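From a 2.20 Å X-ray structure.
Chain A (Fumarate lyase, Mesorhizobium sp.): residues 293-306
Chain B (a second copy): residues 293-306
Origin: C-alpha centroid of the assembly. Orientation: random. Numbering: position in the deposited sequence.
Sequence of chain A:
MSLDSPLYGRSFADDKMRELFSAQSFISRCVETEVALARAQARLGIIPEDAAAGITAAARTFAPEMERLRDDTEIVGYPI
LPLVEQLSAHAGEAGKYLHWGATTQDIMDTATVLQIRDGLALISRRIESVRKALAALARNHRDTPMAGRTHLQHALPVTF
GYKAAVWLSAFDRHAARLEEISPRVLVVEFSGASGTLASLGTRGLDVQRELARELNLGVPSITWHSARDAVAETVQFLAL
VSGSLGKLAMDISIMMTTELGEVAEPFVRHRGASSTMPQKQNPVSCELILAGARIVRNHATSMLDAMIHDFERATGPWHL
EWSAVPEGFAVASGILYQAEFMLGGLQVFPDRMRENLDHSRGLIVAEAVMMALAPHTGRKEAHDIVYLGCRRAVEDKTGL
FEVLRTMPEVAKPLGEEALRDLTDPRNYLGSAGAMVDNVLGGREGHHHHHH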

# COMPACT_ATOMS: atom_id res chain seq x y z
N ALA A 293 -10.92 0.64 -8.13
CA ALA A 293 -10.78 1.26 -6.82
C ALA A 293 -9.48 0.93 -6.10
O ALA A 293 -8.89 1.82 -5.48
CB ALA A 293 -11.97 0.91 -5.94
N ARG A 294 -9.05 -0.32 -6.16
CA ARG A 294 -7.76 -0.72 -5.60
C ARG A 294 -6.57 -0.15 -6.37
O ARG A 294 -5.52 0.10 -5.77
CB ARG A 294 -7.58 -2.25 -5.65
CG ARG A 294 -8.16 -3.01 -4.57
CD ARG A 294 -9.58 -2.60 -4.30
NE ARG A 294 -10.11 -3.32 -3.14
CZ ARG A 294 -11.12 -4.17 -3.21
NH1 ARG A 294 -11.70 -4.39 -4.38
NH2 ARG A 294 -11.55 -4.80 -2.12
N ILE A 295 -6.70 -0.00 -7.69
CA ILE A 295 -5.62 0.52 -8.53
C ILE A 295 -5.46 2.04 -8.28
O ILE A 295 -4.33 2.56 -8.19
CB ILE A 295 -5.90 0.30 -10.03
CG1 ILE A 295 -5.95 -1.18 -10.41
CG2 ILE A 295 -4.91 1.09 -10.89
CD1 ILE A 295 -4.73 -1.92 -10.04
N VAL A 296 -6.59 2.74 -8.18
CA VAL A 296 -6.58 4.18 -7.82
C VAL A 296 -5.98 4.36 -6.41
O VAL A 296 -5.12 5.20 -6.22
CB VAL A 296 -8.00 4.81 -7.89
CG1 VAL A 296 -7.91 6.33 -7.60
CG2 VAL A 296 -8.56 4.62 -9.28
N ARG A 297 -6.41 3.53 -5.45
CA ARG A 297 -5.79 3.53 -4.13
C ARG A 297 -4.26 3.40 -4.25
O ARG A 297 -3.54 4.11 -3.58
CB ARG A 297 -6.35 2.40 -3.27
CG ARG A 297 -5.73 2.31 -1.85
CD ARG A 297 -5.93 0.88 -1.24
NE ARG A 297 -5.04 -0.08 -1.91
CZ ARG A 297 -5.13 -1.42 -1.89
NH1 ARG A 297 -6.08 -2.06 -1.21
NH2 ARG A 297 -4.24 -2.12 -2.61
N ASN A 298 -3.78 2.48 -5.08
CA ASN A 298 -2.33 2.33 -5.30
C ASN A 298 -1.72 3.60 -5.90
O ASN A 298 -0.63 3.99 -5.51
CB ASN A 298 -2.05 1.17 -6.25
CG ASN A 298 -2.12 -0.19 -5.57
OD1 ASN A 298 -2.36 -0.31 -4.34
ND2 ASN A 298 -1.91 -1.22 -6.37
N HIS A 299 -2.40 4.23 -6.85
CA HIS A 299 -1.87 5.52 -7.36
C HIS A 299 -1.80 6.59 -6.23
O HIS A 299 -0.90 7.41 -6.23
CB HIS A 299 -2.60 6.01 -8.62
CG HIS A 299 -2.48 5.05 -9.79
ND1 HIS A 299 -1.26 4.65 -10.30
CD2 HIS A 299 -3.42 4.40 -10.51
CE1 HIS A 299 -1.45 3.80 -11.29
NE2 HIS A 299 -2.76 3.63 -11.44
N ALA A 300 -2.73 6.57 -5.28
CA ALA A 300 -2.68 7.55 -4.16
C ALA A 300 -1.48 7.26 -3.26
O ALA A 300 -0.73 8.16 -2.89
CB ALA A 300 -4.01 7.59 -3.34
N THR A 301 -1.29 6.00 -2.92
CA THR A 301 -0.09 5.52 -2.23
C THR A 301 1.21 6.01 -2.86
O THR A 301 2.05 6.57 -2.15
CB THR A 301 -0.14 4.00 -2.11
OG1 THR A 301 -1.38 3.66 -1.49
CG2 THR A 301 1.00 3.46 -1.23
N SER A 302 1.37 5.84 -4.18
CA SER A 302 2.54 6.37 -4.91
C SER A 302 2.71 7.86 -4.76
O SER A 302 3.82 8.34 -4.68
CB SER A 302 2.46 6.10 -6.43
OG SER A 302 2.51 4.73 -6.77
N MET A 303 1.61 8.61 -4.76
CA MET A 303 1.70 10.07 -4.59
C MET A 303 2.21 10.46 -3.19
O MET A 303 2.97 11.39 -3.05
CB MET A 303 0.37 10.80 -4.96
CG MET A 303 0.15 10.92 -6.49
SD MET A 303 1.50 11.73 -7.45
CE MET A 303 1.68 13.26 -6.58
N LEU A 304 1.80 9.73 -2.17
CA LEU A 304 2.34 9.95 -0.83
C LEU A 304 3.85 9.67 -0.77
O LEU A 304 4.57 10.38 -0.08
CB LEU A 304 1.55 9.13 0.22
CG LEU A 304 0.08 9.60 0.40
CD1 LEU A 304 -0.73 8.65 1.22
CD2 LEU A 304 0.01 10.99 0.99
N ASP A 305 4.32 8.68 -1.52
CA ASP A 305 5.74 8.44 -1.68
C ASP A 305 6.45 9.57 -2.46
O ASP A 305 7.52 10.01 -2.10
CB ASP A 305 6.02 7.07 -2.34
CG ASP A 305 5.57 5.87 -1.48
OD1 ASP A 305 5.74 5.89 -0.24
OD2 ASP A 305 5.06 4.86 -2.05
N ALA A 306 5.82 10.03 -3.54
CA ALA A 306 6.37 11.08 -4.39
C ALA A 306 6.56 12.43 -3.67
O ALA A 306 7.36 13.28 -4.11
CB ALA A 306 5.47 11.28 -5.65
N ALA B 293 10.76 0.30 -8.35
CA ALA B 293 10.65 -0.46 -7.12
C ALA B 293 9.37 -0.22 -6.35
O ALA B 293 8.78 -1.17 -5.82
CB ALA B 293 11.85 -0.21 -6.23
N ARG B 294 8.94 1.03 -6.25
CA ARG B 294 7.65 1.37 -5.63
C ARG B 294 6.45 0.88 -6.43
O ARG B 294 5.41 0.57 -5.85
CB ARG B 294 7.47 2.89 -5.50
CG ARG B 294 8.08 3.52 -4.35
CD ARG B 294 9.50 3.09 -4.15
NE ARG B 294 10.05 3.67 -2.93
CZ ARG B 294 11.06 4.52 -2.92
NH1 ARG B 294 11.63 4.87 -4.07
NH2 ARG B 294 11.52 5.02 -1.77
N ILE B 295 6.56 0.89 -7.77
CA ILE B 295 5.46 0.46 -8.63
C ILE B 295 5.30 -1.07 -8.56
O ILE B 295 4.17 -1.60 -8.51
CB ILE B 295 5.71 0.85 -10.11
CG1 ILE B 295 5.75 2.37 -10.32
CG2 ILE B 295 4.70 0.16 -11.04
CD1 ILE B 295 4.55 3.05 -9.84
N VAL B 296 6.43 -1.78 -8.56
CA VAL B 296 6.43 -3.25 -8.37
C VAL B 296 5.86 -3.59 -6.98
O VAL B 296 5.00 -4.45 -6.87
CB VAL B 296 7.84 -3.87 -8.54
CG1 VAL B 296 7.76 -5.41 -8.42
CG2 VAL B 296 8.38 -3.52 -9.91
N ARG B 297 6.30 -2.88 -5.94
CA ARG B 297 5.71 -3.02 -4.62
C ARG B 297 4.18 -2.89 -4.69
O ARG B 297 3.47 -3.67 -4.09
CB ARG B 297 6.29 -2.01 -3.64
CG ARG B 297 5.70 -2.08 -2.20
CD ARG B 297 5.90 -0.73 -1.44
NE ARG B 297 5.01 0.30 -1.98
CZ ARG B 297 5.09 1.63 -1.81
NH1 ARG B 297 6.06 2.20 -1.08
NH2 ARG B 297 4.20 2.40 -2.43
N ASN B 298 3.68 -1.88 -5.40
CA ASN B 298 2.23 -1.71 -5.57
C ASN B 298 1.60 -2.90 -6.30
O ASN B 298 0.53 -3.34 -5.94
CB ASN B 298 1.93 -0.45 -6.38
CG ASN B 298 2.02 0.82 -5.55
OD1 ASN B 298 2.28 0.80 -4.32
ND2 ASN B 298 1.79 1.94 -6.22
N HIS B 299 2.27 -3.42 -7.33
CA HIS B 299 1.72 -4.64 -7.97
C HIS B 299 1.68 -5.83 -6.98
O HIS B 299 0.77 -6.65 -7.05
CB HIS B 299 2.43 -4.98 -9.30
CG HIS B 299 2.29 -3.90 -10.35
ND1 HIS B 299 1.06 -3.45 -10.78
CD2 HIS B 299 3.21 -3.17 -11.01
CE1 HIS B 299 1.24 -2.49 -11.68
NE2 HIS B 299 2.54 -2.30 -11.83
N ALA B 300 2.63 -5.92 -6.05
CA ALA B 300 2.59 -7.02 -5.04
C ALA B 300 1.41 -6.84 -4.09
O ALA B 300 0.67 -7.78 -3.82
CB ALA B 300 3.94 -7.15 -4.25
N THR B 301 1.23 -5.62 -3.61
CA THR B 301 0.04 -5.23 -2.84
C THR B 301 -1.27 -5.64 -3.51
O THR B 301 -2.09 -6.29 -2.85
CB THR B 301 0.09 -3.73 -2.56
OG1 THR B 301 1.34 -3.46 -1.92
CG2 THR B 301 -1.02 -3.29 -1.59
N SER B 302 -1.45 -5.33 -4.80
CA SER B 302 -2.64 -5.77 -5.56
C SER B 302 -2.81 -7.27 -5.57
O SER B 302 -3.92 -7.75 -5.53
CB SER B 302 -2.59 -5.33 -7.03
OG SER B 302 -2.64 -3.93 -7.21
N MET B 303 -1.71 -8.01 -5.68
CA MET B 303 -1.80 -9.48 -5.67
C MET B 303 -2.28 -10.03 -4.32
O MET B 303 -3.04 -10.97 -4.27
CB MET B 303 -0.48 -10.17 -6.15
CG MET B 303 -0.28 -10.11 -7.69
SD MET B 303 -1.65 -10.80 -8.71
CE MET B 303 -1.82 -12.42 -8.01
N LEU B 304 -1.85 -9.42 -3.23
CA LEU B 304 -2.37 -9.79 -1.91
C LEU B 304 -3.87 -9.53 -1.80
O LEU B 304 -4.58 -10.30 -1.18
CB LEU B 304 -1.56 -9.09 -0.79
CG LEU B 304 -0.08 -9.58 -0.70
CD1 LEU B 304 0.74 -8.73 0.21
CD2 LEU B 304 -0.00 -11.03 -0.27
N ASP B 305 -4.35 -8.45 -2.41
CA ASP B 305 -5.78 -8.20 -2.52
C ASP B 305 -6.50 -9.23 -3.42
O ASP B 305 -7.57 -9.71 -3.08
CB ASP B 305 -6.07 -6.77 -3.02
CG ASP B 305 -5.60 -5.67 -2.03
OD1 ASP B 305 -5.75 -5.83 -0.80
OD2 ASP B 305 -5.10 -4.60 -2.49
N ALA B 306 -5.90 -9.57 -4.55
CA ALA B 306 -6.46 -10.51 -5.51
C ALA B 306 -6.64 -11.93 -4.94
O ALA B 306 -7.45 -12.73 -5.46
CB ALA B 306 -5.59 -10.56 -6.80

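Residues 293-306 of each chain form one continuous helical segment, part of a helix that begins earlier in the chain, and an exact two-fold axis relates the two copies. The helices run roughly antiparallel, with 146° between their N-to-C directions, and their axes approach to 10.4 Å. The register is centred on Asn A298 and Asn B298, whose CA atoms lie 6.1 Å apart; on the two sides of this pair, Arg A294 CA faces Ser B302 CA at 7.2 Å, and Ser A302 CA faces Arg B294 CA at the same distance. Regular i to i+4 backbone hydrogen bonds hold each helix, for example Ser A302 N to Asn A298 O at 3.0 Å. Together the stretches bury 514 Å².

Because of the symmetry, every contact between different residues occurs twice. At the centre, the CA-to-CB bond of Asn A298 points toward the partner helix, and its side chain (chi1 m) reaches past its symmetry mate: ND2 of Asn A298 donates to OG of Ser B302 at 2.9 Å, a weak hydrogen bond with an N-H...acceptor angle of only 122°. The same ND2 lies 3.3 Å from O of Asn B298, so the amide sits against the opposing backbone as well as the serine.

The shortest polar contact is the salt bridge between Arg A297 and Asp B305, equalled by its symmetry mate. CA-to-CB of Arg A297 points sideways, but its side chain (chi1 t, chi2 t, chi3 p) brings the guanidinium across to the other helix. NH2 of Arg A297 donates to OD2 of Asp B305 at 2.6 Å and 153°, while NH1 of Arg A297 reaches the same OD2 at 3.0 Å in a weak bond of 133°. The carboxylate oxygen thus lies at the guanidinium edge, near its plane, shared by both terminal nitrogens. Within its own helix, NH2 of Arg A297 also donates to OD1 of Asn A298 at 3.1 Å and 168°. This nearly straight bond ties the salt bridge to the central asparagine, whose OD1 accepts from the arginine while its ND2 donates to the serine across the contact.

Nonpolar groups pack around this network. CG2 of Thr B301 lies 3.6 Å from NH2 of Arg A297, CD1 of Ile A295 approaches OG of Ser B302 to 4.1 Å, and CG of Arg A294 lies 4.0 Å from OD2 of Asp B305. Val A296, Ala A300 and Met A303 make no contact with the other stretch.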